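Long-range contact in aldo-keto Reductase, OXIDOREDUCTASE (PDB 5T79), which probably works as an NADPH-dependent aldo-keto reductase, of interest for the biocatalytic reduction of 3-hydroxybutanal to 1,3-butanediol: residues Arg273-Arg287 and Asp306-Glu320. Sequence-based numbering, arbitrary orientation.
Sequences RGQKLSQMALAWVLR and DAVGMLANRRFSAAE. With NDP (NADPH dihydro-nicotinamide-adenine-dinucleotide phosphate), chain E; SO4 (sulfate ion), chain B.
Met310 lies along helix 277-285: its CG, anti to the backbone N, rests on Ala283 CB (3.6 Å), and bends at chi2 and chi3 take CE to CB of Leu282 and CD1 of Leu286. Leu282 also touches, through CD1, the CB of Ala307, a turn before Met310. The backbones come close at Ala283, whose methyl also meets Arg314 CB at 3.4 Å, and Phe316 packs beside it. The Phe316 ring turns its edge to the Met280 carbonyl and CG, while the edge of Trp284 points at its face in a T-shaped pair, planes at 86°.

Farther out, the guanidinium of Arg273 lies flat on Phe316, planes only 6° apart, a cation-pi stack with CZ 4.1 Å from the ring centroid. A bend at chi3 brings the group over the ring, and bonds around its edge fix its rotation: NH1 and NH2 both grip Arg315 O, NE and NH2 share Gln275 OE1, and NH1 forms a salt bridge to Glu320 OE2 (3.0 Å), met from above the carboxylate plane. Glu320 in turn closes a capping box with Ser317. Asn313 ND2 donates to Arg273 O at 2.8 Å, and Gln275 NE2 donates to Asn313 O. At the other end Gln279 NE2 gives a nearly straight bond (165°) to Asp306 O, and Lys276 NZ pairs with Asp306 OD2 (2.9 Å), a carboxylate that also takes a weak bond from the adenine amino group of NADPH.

Within this TIM-barrel fold, Ile28 of strand 24-31 packs against Leu282, Ala307 and Met310, helix 257-272 backs Met280, and helix 318-329 packs on Phe316 and Trp284 through Ile324, so the contact runs from the adenine end of the cofactor site to the C-terminal helix.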
loop_
_atom_site.group_PDB
_atom_site.type_symbol
_atom_site.label_atom_id
_atom_site.label_comp_id
_atom_site.label_asym_id
_atom_site.label_seq_id
_atom_site.Cartn_x
_atom_site.Cartn_y
_atom_site.Cartn_z
ATOM N N ARG A 273 8.250 -8.472 24.071
ATOM C CA ARG A 273 8.319 -7.046 23.767
ATOM C C ARG A 273 7.061 -6.286 24.259
ATOM O O ARG A 273 7.039 -5.062 24.226
ATOM C CB ARG A 273 8.505 -6.848 22.257
ATOM C CG ARG A 273 9.874 -7.310 21.735
ATOM C CD ARG A 273 9.959 -7.246 20.209
ATOM N NE ARG A 273 9.506 -5.960 19.663
ATOM C CZ ARG A 273 10.275 -4.884 19.519
ATOM N NH1 ARG A 273 11.553 -4.916 19.888
ATOM N NH2 ARG A 273 9.771 -3.765 19.019
ATOM N N GLY A 274 6.047 -7.008 24.728
ATOM C CA GLY A 274 4.798 -6.412 25.203
ATOM C C GLY A 274 3.890 -5.940 24.087
ATOM O O GLY A 274 3.204 -4.926 24.223
ATOM N N GLN A 275 3.867 -6.660 22.956
ATOM C CA GLN A 275 2.992 -6.254 21.853
ATOM C C GLN A 275 2.471 -7.486 21.119
ATOM O O GLN A 275 2.943 -8.610 21.362
ATOM C CB GLN A 275 3.714 -5.271 20.899
ATOM C CG GLN A 275 4.875 -5.873 20.093
ATOM C CD GLN A 275 5.718 -4.879 19.323
ATOM O OE1 GLN A 275 6.836 -5.195 18.914
ATOM N NE2 GLN A 275 5.205 -3.672 19.061
ATOM N N LYS A 276 1.466 -7.277 20.259
ATOM C CA LYS A 276 0.892 -8.336 19.436
ATOM C C LYS A 276 1.864 -8.675 18.323
ATOM O O LYS A 276 2.691 -7.826 17.951
ATOM C CB LYS A 276 -0.453 -7.889 18.835
ATOM C CG LYS A 276 -1.540 -7.606 19.865
ATOM C CD LYS A 276 -2.780 -7.041 19.188
ATOM C CE LYS A 276 -3.997 -7.101 20.077
ATOM N NZ LYS A 276 -5.252 -7.089 19.276
ATOM N N LEU A 277 1.761 -9.884 17.767
ATOM C CA LEU A 277 2.623 -10.251 16.649
ATOM C C LEU A 277 2.428 -9.268 15.492
ATOM O O LEU A 277 3.416 -8.872 14.863
ATOM C CB LEU A 277 2.364 -11.699 16.166
ATOM C CG LEU A 277 3.120 -12.137 14.891
ATOM C CD1 LEU A 277 4.637 -11.989 15.051
ATOM C CD2 LEU A 277 2.775 -13.564 14.515
ATOM N N SER A 278 1.157 -8.887 15.203
ATOM C CA SER A 278 0.852 -7.970 14.098
ATOM C C SER A 278 1.624 -6.661 14.252
ATOM O O SER A 278 2.208 -6.155 13.287
ATOM C CB SER A 278 -0.651 -7.694 14.043
ATOM O OG SER A 278 -1.099 -7.038 15.220
ATOM N N GLN A 279 1.682 -6.144 15.491
ATOM C CA GLN A 279 2.366 -4.882 15.795
ATOM C C GLN A 279 3.871 -5.019 15.591
ATOM O O GLN A 279 4.475 -4.148 14.981
ATOM C CB GLN A 279 2.033 -4.444 17.210
ATOM C CG GLN A 279 0.554 -4.089 17.341
ATOM C CD GLN A 279 0.171 -3.791 18.768
ATOM O OE1 GLN A 279 0.519 -4.526 19.709
ATOM N NE2 GLN A 279 -0.574 -2.716 18.950
ATOM N N MET A 280 4.463 -6.129 16.045
ATOM C CA MET A 280 5.887 -6.360 15.829
ATOM C C MET A 280 6.198 -6.513 14.333
ATOM O O MET A 280 7.218 -6.009 13.882
ATOM C CB MET A 280 6.369 -7.600 16.589
ATOM C CG MET A 280 7.880 -7.710 16.594
ATOM S SD MET A 280 8.511 -9.204 17.372
ATOM C CE MET A 280 8.266 -10.449 16.061
ATOM N N ALA A 281 5.332 -7.211 13.577
ATOM C CA ALA A 281 5.558 -7.463 12.158
ATOM C C ALA A 281 5.560 -6.152 11.355
ATOM O O ALA A 281 6.414 -5.980 10.480
ATOM C CB ALA A 281 4.517 -8.442 11.619
ATOM N N LEU A 282 4.656 -5.206 11.688
ATOM C CA LEU A 282 4.605 -3.887 11.024
ATOM C C LEU A 282 5.827 -3.052 11.382
ATOM O O LEU A 282 6.445 -2.431 10.514
ATOM C CB LEU A 282 3.321 -3.111 11.414
ATOM C CG LEU A 282 1.988 -3.764 11.093
ATOM C CD1 LEU A 282 0.842 -2.860 11.520
ATOM C CD2 LEU A 282 1.866 -4.090 9.578
ATOM N N ALA A 283 6.173 -3.035 12.677
ATOM C CA ALA A 283 7.337 -2.320 13.196
ATOM C C ALA A 283 8.610 -2.791 12.495
ATOM O O ALA A 283 9.461 -1.974 12.144
ATOM C CB ALA A 283 7.451 -2.589 14.691
ATOM N N TRP A 284 8.730 -4.120 12.278
ATOM C CA TRP A 284 9.911 -4.719 11.668
ATOM C C TRP A 284 10.137 -4.178 10.254
ATOM O O TRP A 284 11.278 -3.953 9.887
ATOM C CB TRP A 284 9.805 -6.251 11.661
ATOM C CG TRP A 284 11.014 -6.954 11.103
ATOM C CD1 TRP A 284 12.109 -7.382 11.797
ATOM C CD2 TRP A 284 11.229 -7.334 9.740
ATOM N NE1 TRP A 284 12.993 -8.009 10.948
ATOM C CE2 TRP A 284 12.471 -8.005 9.681
ATOM C CE3 TRP A 284 10.474 -7.203 8.557
ATOM C CZ2 TRP A 284 12.982 -8.533 8.488
ATOM C CZ3 TRP A 284 10.991 -7.705 7.375
ATOM C CH2 TRP A 284 12.240 -8.336 7.340
ATOM N N VAL A 285 9.077 -3.945 9.479
ATOM C CA VAL A 285 9.214 -3.433 8.109
ATOM C C VAL A 285 9.923 -2.048 8.096
ATOM O O VAL A 285 10.705 -1.782 7.177
ATOM C CB VAL A 285 7.849 -3.390 7.376
ATOM C CG1 VAL A 285 7.941 -2.602 6.071
ATOM C CG2 VAL A 285 7.319 -4.806 7.118
ATOM N N LEU A 286 9.684 -1.199 9.111
ATOM C CA LEU A 286 10.294 0.152 9.167
ATOM C C LEU A 286 11.592 0.223 10.015
ATOM O O LEU A 286 12.103 1.320 10.243
ATOM C CB LEU A 286 9.289 1.161 9.758
ATOM C CG LEU A 286 7.891 1.270 9.107
ATOM C CD1 LEU A 286 7.030 2.253 9.881
ATOM C CD2 LEU A 286 7.979 1.739 7.664
ATOM N N ARG A 287 12.123 -0.921 10.466
ATOM C CA ARG A 287 13.285 -0.955 11.389
ATOM C C ARG A 287 14.574 -0.283 10.858
ATOM O O ARG A 287 15.392 0.168 11.672
ATOM C CB ARG A 287 13.603 -2.398 11.801
ATOM C CG ARG A 287 14.340 -3.218 10.731
ATOM C CD ARG A 287 14.301 -4.712 10.991
ATOM N NE ARG A 287 15.046 -5.436 9.962
ATOM C CZ ARG A 287 14.627 -5.622 8.714
ATOM N NH1 ARG A 287 15.392 -6.265 7.842
ATOM N NH2 ARG A 287 13.434 -5.178 8.332
ATOM N N ASP A 306 -4.835 -1.282 16.329
ATOM C CA ASP A 306 -3.686 -2.143 16.638
ATOM C C ASP A 306 -2.453 -1.672 15.870
ATOM O O ASP A 306 -1.394 -1.514 16.466
ATOM C CB ASP A 306 -3.976 -3.616 16.283
ATOM C CG ASP A 306 -4.911 -4.393 17.201
ATOM O OD1 ASP A 306 -5.149 -3.935 18.342
ATOM O OD2 ASP A 306 -5.341 -5.495 16.804
ATOM N N ALA A 307 -2.597 -1.450 14.551
ATOM C CA ALA A 307 -1.512 -1.004 13.676
ATOM C C ALA A 307 -0.934 0.305 14.145
ATOM O O ALA A 307 0.285 0.421 14.225
ATOM C CB ALA A 307 -2.018 -0.859 12.240
ATOM N N VAL A 308 -1.791 1.302 14.449
ATOM C CA VAL A 308 -1.325 2.619 14.909
ATOM C C VAL A 308 -0.572 2.448 16.259
ATOM O O VAL A 308 0.441 3.124 16.477
ATOM C CB VAL A 308 -2.460 3.688 14.958
ATOM C CG1 VAL A 308 -1.933 5.032 15.459
ATOM C CG2 VAL A 308 -3.092 3.874 13.580
ATOM N N GLY A 309 -1.002 1.484 17.077
ATOM C CA GLY A 309 -0.365 1.145 18.360
ATOM C C GLY A 309 1.064 0.623 18.257
ATOM O O GLY A 309 1.797 0.609 19.248
ATOM N N MET A 310 1.484 0.203 17.049
ATOM C CA MET A 310 2.839 -0.284 16.753
ATOM C C MET A 310 3.878 0.861 16.904
ATOM O O MET A 310 5.032 0.592 17.245
ATOM C CB MET A 310 2.833 -0.878 15.328
ATOM C CG MET A 310 4.167 -1.008 14.635
ATOM S SD MET A 310 4.952 0.469 13.936
ATOM C CE MET A 310 4.489 0.430 12.271
ATOM N N LEU A 311 3.485 2.113 16.606
ATOM C CA LEU A 311 4.386 3.267 16.643
ATOM C C LEU A 311 5.017 3.497 18.026
ATOM O O LEU A 311 6.118 4.028 18.091
ATOM C CB LEU A 311 3.676 4.535 16.180
ATOM C CG LEU A 311 3.147 4.529 14.732
ATOM C CD1 LEU A 311 2.369 5.806 14.438
ATOM C CD2 LEU A 311 4.283 4.328 13.714
ATOM N N ALA A 312 4.350 3.070 19.109
ATOM C CA ALA A 312 4.831 3.217 20.485
ATOM C C ALA A 312 5.943 2.214 20.845
ATOM O O ALA A 312 6.578 2.354 21.899
ATOM C CB ALA A 312 3.665 3.032 21.446
ATOM N N ASN A 313 6.160 1.185 20.006
ATOM C CA ASN A 313 7.115 0.131 20.334
ATOM C C ASN A 313 7.672 -0.488 19.048
ATOM O O ASN A 313 7.367 -1.635 18.745
ATOM C CB ASN A 313 6.355 -0.911 21.194
ATOM C CG ASN A 313 7.152 -2.020 21.816
ATOM O OD1 ASN A 313 8.377 -2.094 21.714
ATOM N ND2 ASN A 313 6.451 -2.909 22.492
ATOM N N ARG A 314 8.477 0.275 18.283
ATOM C CA ARG A 314 8.980 -0.227 16.997
ATOM C C ARG A 314 10.519 -0.229 16.868
ATOM O O ARG A 314 11.051 -0.294 15.755
ATOM C CB ARG A 314 8.336 0.538 15.830
ATOM C CG ARG A 314 8.637 2.027 15.733
ATOM C CD ARG A 314 7.994 2.547 14.465
ATOM N NE ARG A 314 8.376 3.935 14.222
ATOM C CZ ARG A 314 9.388 4.300 13.447
ATOM N NH1 ARG A 314 10.107 3.386 12.805
ATOM N NH2 ARG A 314 9.690 5.583 13.304
ATOM N N ARG A 315 11.227 -0.246 18.003
ATOM C CA ARG A 315 12.686 -0.316 17.983
ATOM C C ARG A 315 13.124 -1.754 18.153
ATOM O O ARG A 315 12.533 -2.488 18.953
ATOM C CB ARG A 315 13.312 0.567 19.077
ATOM C CG ARG A 315 13.260 2.055 18.764
ATOM C CD ARG A 315 13.875 2.882 19.886
ATOM N NE ARG A 315 13.533 4.304 19.779
ATOM C CZ ARG A 315 14.261 5.211 19.134
ATOM N NH1 ARG A 315 15.386 4.860 18.522
ATOM N NH2 ARG A 315 13.868 6.478 19.093
ATOM N N PHE A 316 14.165 -2.150 17.409
ATOM C CA PHE A 316 14.760 -3.486 17.475
ATOM C C PHE A 316 16.256 -3.392 17.699
ATOM O O PHE A 316 16.916 -2.568 17.055
ATOM C CB PHE A 316 14.494 -4.261 16.179
ATOM C CG PHE A 316 13.039 -4.564 15.944
ATOM C CD1 PHE A 316 12.217 -3.646 15.305
ATOM C CD2 PHE A 316 12.494 -5.782 16.333
ATOM C CE1 PHE A 316 10.872 -3.926 15.088
ATOM C CE2 PHE A 316 11.144 -6.064 16.099
ATOM C CZ PHE A 316 10.350 -5.139 15.468
ATOM N N SER A 317 16.793 -4.231 18.585
ATOM C CA SER A 317 18.231 -4.280 18.846
ATOM C C SER A 317 18.896 -5.246 17.866
ATOM O O SER A 317 18.197 -5.996 17.171
ATOM C CB SER A 317 18.495 -4.726 20.286
ATOM O OG SER A 317 17.970 -6.030 20.485
ATOM N N ALA A 318 20.248 -5.252 17.836
ATOM C CA ALA A 318 21.025 -6.176 17.007
ATOM C C ALA A 318 20.636 -7.620 17.361
ATOM O O ALA A 318 20.319 -8.406 16.463
ATOM C CB ALA A 318 22.519 -5.950 17.224
ATOM N N ALA A 319 20.564 -7.920 18.687
ATOM C CA ALA A 319 20.192 -9.221 19.252
ATOM C C ALA A 319 18.784 -9.651 18.800
ATOM O O ALA A 319 18.612 -10.788 18.364
ATOM C CB ALA A 319 20.269 -9.174 20.776
ATOM N N GLU A 320 17.798 -8.740 18.851
ATOM C CA GLU A 320 16.423 -9.045 18.422
ATOM C C GLU A 320 16.351 -9.374 16.928
ATOM O O GLU A 320 15.652 -10.311 16.546
ATOM C CB GLU A 320 15.464 -7.902 18.751
ATOM C CG GLU A 320 15.131 -7.817 20.227
ATOM C CD GLU A 320 14.264 -6.640 20.621
ATOM O OE1 GLU A 320 14.595 -5.496 20.235
ATOM O OE2 GLU A 320 13.253 -6.857 21.327
HETATM P PA NDP E . -2.091 -7.282 5.527
HETATM O O1A NDP E . -1.920 -6.107 6.442
HETATM O O2A NDP E . -1.016 -8.178 5.104
HETATM O O5B NDP E . -3.239 -8.277 6.061
HETATM C C5B NDP E . -4.548 -7.681 6.148
HETATM C C4B NDP E . -5.565 -8.673 6.642
HETATM O O4B NDP E . -5.042 -9.365 7.799
HETATM C C3B NDP E . -6.881 -8.031 7.078
HETATM O O3B NDP E . -7.815 -8.032 6.000
HETATM C C2B NDP E . -7.319 -8.888 8.258
HETATM O O2B NDP E . -8.081 -10.034 7.819
HETATM C C1B NDP E . -5.990 -9.366 8.847
HETATM N N9A NDP E . -5.473 -8.542 9.935
HETATM C C8A NDP E . -4.912 -7.294 9.851
HETATM N N7A NDP E . -4.528 -6.802 11.005
HETATM C C5A NDP E . -4.868 -7.793 11.914
HETATM C C6A NDP E . -4.784 -7.862 13.319
HETATM N N6A NDP E . -4.182 -6.938 14.076
HETATM N N1A NDP E . -5.295 -8.958 13.924
HETATM C C2A NDP E . -5.802 -9.937 13.166
HETATM N N3A NDP E . -5.913 -9.994 11.835
HETATM C C4A NDP E . -5.443 -8.874 11.266
HETATM O O3 NDP E . -2.613 -6.487 4.257
HETATM P PN NDP E . -2.963 -7.116 2.829
HETATM O O1N NDP E . -4.442 -7.187 2.944
HETATM O O2N NDP E . -2.165 -8.370 2.506
HETATM O O5D NDP E . -2.489 -6.110 1.644
HETATM C C5D NDP E . -2.135 -4.759 2.048
HETATM C C4D NDP E . -2.579 -3.753 1.011
HETATM O O4D NDP E . -1.625 -3.744 -0.068
HETATM C C3D NDP E . -3.923 -3.997 0.350
HETATM O O3D NDP E . -4.980 -3.531 1.174
HETATM C C2D NDP E . -3.764 -3.289 -1.003
HETATM O O2D NDP E . -4.122 -1.910 -1.077
HETATM C C1D NDP E . -2.276 -3.494 -1.297
HETATM N N1N NDP E . -1.998 -4.660 -2.161
HETATM C C2N NDP E . -1.338 -4.401 -3.362
HETATM C C3N NDP E . -1.021 -5.371 -4.238
HETATM C C7N NDP E . -0.066 -5.057 -5.358
HETATM O O7N NDP E . 0.133 -5.978 -6.165
HETATM N N7N NDP E . 0.489 -3.852 -5.497
HETATM C C4N NDP E . -1.587 -6.754 -4.054
HETATM C C5N NDP E . -2.034 -6.991 -2.652
HETATM C C6N NDP E . -2.248 -6.013 -1.795
HETATM P P2B NDP E . -9.468 -10.622 8.427
HETATM O O1X NDP E . -10.644 -10.612 7.523
HETATM O O2X NDP E . -9.029 -12.026 8.824
HETATM O O3X NDP E . -9.681 -9.835 9.715
HETATM S S SO4 B . 18.396 -6.567 9.661
HETATM O O1 SO4 B . 17.878 -7.476 8.645
HETATM O O2 SO4 B . 17.502 -6.633 10.806
HETATM O O3 SO4 B . 19.723 -7.039 10.057
HETATM O O4 SO4 B . 18.503 -5.241 9.065
HETATM O O HOH W 1 3.461 -2.303 22.855
HETATM O O HOH W 2 3.003 -1.864 20.055
HETATM O O HOH W 3 10.557 0.275 13.183
HETATM O O HOH W 4 12.376 4.264 11.230
HETATM O O HOH W 5 16.842 -1.904 13.715
#